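Local coordinates for protein autoinducer 2 sensor kinase/phosphatase LuxQ (Vibrio cholerae, PDB 3C30) that senses the autoinducer AI-2 bound to LuxP and switches between histidine kinase and phosphatase activity in a quorum-sensing phosphorelay, at residues N176-V181 / I237-N242. Sequence-based numbering, arbitrary orientation.
Sequences NSENLV and IQTNQN
Ile237 meets Asn179, and Glu178 reaches Thr239, where strand 179-183 and the end of strand 228-239 come together in the antiparallel four-stranded sheet of one of the two sheet-bearing halves of the LuxQ periplasmic region, a member of the Cache clan. The backbone tie is a nearly straight bond: Ile237 N gives its hydrogen to Asn179 O at 3.0 Å, with an N-H...O angle of 174°. In the side chain of Ile237, CG1 stands beside the residue's own backbone N, and CD1 at its end meets Asn179 CB at 3.8 Å. Ile237 also packs on Leu193, Tyr199 and Val204. The amide of Asn179 is occupied elsewhere, with ND2 bonded to Tyr199 and OD1 to Thr192. One residue earlier, where helix 165-174 has already given way to a loop, Glu178 sends its side chain, extended beyond CG, across to the other strand. There its carboxylate is shared: OE2 bonds to the Tyr199 hydroxyl, while OE1 turns to Thr239, an arrangement that should limit rotation of the carboxylate. The chain of Gln238 is bent at chi2, which brings NE2 to 3.9 Å from Glu178 CB. Thr239 OG1 donates to Glu178 OE1 from the syn side at 2.5 Å, and Thr239 N adds a weak bond to that same oxygen, bent to 122°.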
loop_
_atom_site.group_PDB
_atom_site.type_symbol
_atom_site.label_atom_id
_atom_site.label_comp_id
_atom_site.label_asym_id
_atom_site.label_seq_id
_atom_site.Cartn_x
_atom_site.Cartn_y
_atom_site.Cartn_z
ATOM N N ASN A 176 14.669 5.045 12.322
ATOM C CA ASN A 176 14.929 5.140 13.756
ATOM C C ASN A 176 14.158 6.309 14.367
ATOM O O ASN A 176 14.691 7.077 15.171
ATOM C CB ASN A 176 16.428 5.307 14.027
ATOM C CG ASN A 176 17.265 4.200 13.406
ATOM O OD1 ASN A 176 17.656 4.280 12.235
ATOM N ND2 ASN A 176 17.538 3.155 14.188
ATOM N N SER A 177 12.898 6.448 13.971
ATOM C CA SER A 177 12.057 7.510 14.494
ATOM C C SER A 177 11.467 7.045 15.813
ATOM O O SER A 177 11.313 5.850 16.045
ATOM C CB SER A 177 10.926 7.840 13.517
ATOM O OG SER A 177 11.388 8.609 12.427
ATOM N N GLU A 178 11.135 7.996 16.675
ATOM C CA GLU A 178 10.565 7.672 17.968
ATOM C C GLU A 178 9.175 7.080 17.764
ATOM O O GLU A 178 8.864 5.999 18.261
ATOM C CB GLU A 178 10.472 8.934 18.800
ATOM C CG GLU A 178 11.012 8.788 20.190
ATOM C CD GLU A 178 10.511 9.891 21.093
ATOM O OE1 GLU A 178 11.096 10.998 21.072
ATOM O OE2 GLU A 178 9.512 9.657 21.809
ATOM N N ASN A 179 8.341 7.815 17.036
ATOM C CA ASN A 179 6.993 7.385 16.717
ATOM C C ASN A 179 6.596 8.041 15.409
ATOM O O ASN A 179 7.132 9.080 15.030
ATOM C CB ASN A 179 5.991 7.812 17.785
ATOM C CG ASN A 179 5.892 6.833 18.929
ATOM O OD1 ASN A 179 5.832 5.616 18.729
ATOM N ND2 ASN A 179 5.840 7.365 20.146
ATOM N N LEU A 180 5.644 7.425 14.720
ATOM C CA LEU A 180 5.153 7.947 13.464
ATOM C C LEU A 180 3.652 7.750 13.440
ATOM O O LEU A 180 3.124 6.893 14.136
ATOM C CB LEU A 180 5.773 7.194 12.283
ATOM C CG LEU A 180 7.266 7.331 11.976
ATOM C CD1 LEU A 180 7.583 6.593 10.694
ATOM C CD2 LEU A 180 7.633 8.767 11.813
ATOM N N VAL A 181 2.960 8.564 12.660
ATOM C CA VAL A 181 1.524 8.425 12.516
ATOM C C VAL A 181 1.183 8.870 11.114
ATOM O O VAL A 181 1.530 9.973 10.705
ATOM C CB VAL A 181 0.733 9.266 13.557
ATOM C CG1 VAL A 181 1.567 10.404 14.056
ATOM C CG2 VAL A 181 -0.554 9.783 12.938
ATOM N N ILE A 237 7.632 12.061 15.330
ATOM C CA ILE A 237 7.822 12.729 16.605
ATOM C C ILE A 237 9.194 12.441 17.173
ATOM O O ILE A 237 9.553 11.289 17.406
ATOM C CB ILE A 237 6.780 12.275 17.636
ATOM C CG1 ILE A 237 5.397 12.249 16.993
ATOM C CG2 ILE A 237 6.764 13.232 18.804
ATOM C CD1 ILE A 237 4.460 11.244 17.603
ATOM N N GLN A 238 9.961 13.495 17.394
ATOM C CA GLN A 238 11.283 13.335 17.961
ATOM C C GLN A 238 11.336 14.142 19.242
ATOM O O GLN A 238 10.910 15.298 19.279
ATOM C CB GLN A 238 12.352 13.825 16.986
ATOM C CG GLN A 238 13.651 13.055 17.106
ATOM C CD GLN A 238 13.438 11.555 16.943
ATOM O OE1 GLN A 238 12.965 11.084 15.897
ATOM N NE2 GLN A 238 13.780 10.795 17.980
ATOM N N THR A 239 11.838 13.518 20.298
ATOM C CA THR A 239 11.958 14.186 21.581
ATOM C C THR A 239 13.166 15.106 21.566
ATOM O O THR A 239 14.249 14.708 21.150
ATOM C CB THR A 239 12.103 13.167 22.718
ATOM O OG1 THR A 239 10.820 12.599 23.005
ATOM C CG2 THR A 239 12.657 13.828 23.965
ATOM N N ASN A 240 12.963 16.344 22.006
ATOM C CA ASN A 240 14.030 17.335 22.049
ATOM C C ASN A 240 15.143 16.800 22.944
ATOM O O ASN A 240 15.022 16.796 24.170
ATOM C CB ASN A 240 13.490 18.649 22.603
ATOM C CG ASN A 240 14.291 19.835 22.145
ATOM O OD1 ASN A 240 14.017 20.969 22.533
ATOM N ND2 ASN A 240 15.291 19.586 21.307
ATOM N N GLN A 241 16.225 16.348 22.320
ATOM C CA GLN A 241 17.348 15.770 23.045
ATOM C C GLN A 241 18.064 16.730 23.990
ATOM O O GLN A 241 18.759 16.274 24.898
ATOM C CB GLN A 241 18.350 15.163 22.055
ATOM C CG GLN A 241 19.398 14.248 22.697
ATOM C CD GLN A 241 18.814 12.949 23.254
ATOM O OE1 GLN A 241 17.613 12.687 23.132
ATOM N NE2 GLN A 241 19.669 12.128 23.861
ATOM N N ASN A 242 17.910 18.043 23.779
ATOM C CA ASN A 242 18.533 19.048 24.664
ATOM C C ASN A 242 18.399 18.428 26.035
ATOM O O ASN A 242 19.352 18.237 26.796
ATOM C CB ASN A 242 17.708 20.342 24.758
ATOM C CG ASN A 242 17.540 21.060 23.441
ATOM O OD1 ASN A 242 16.816 22.057 23.367
ATOM N ND2 ASN A 242 18.202 20.575 22.400
#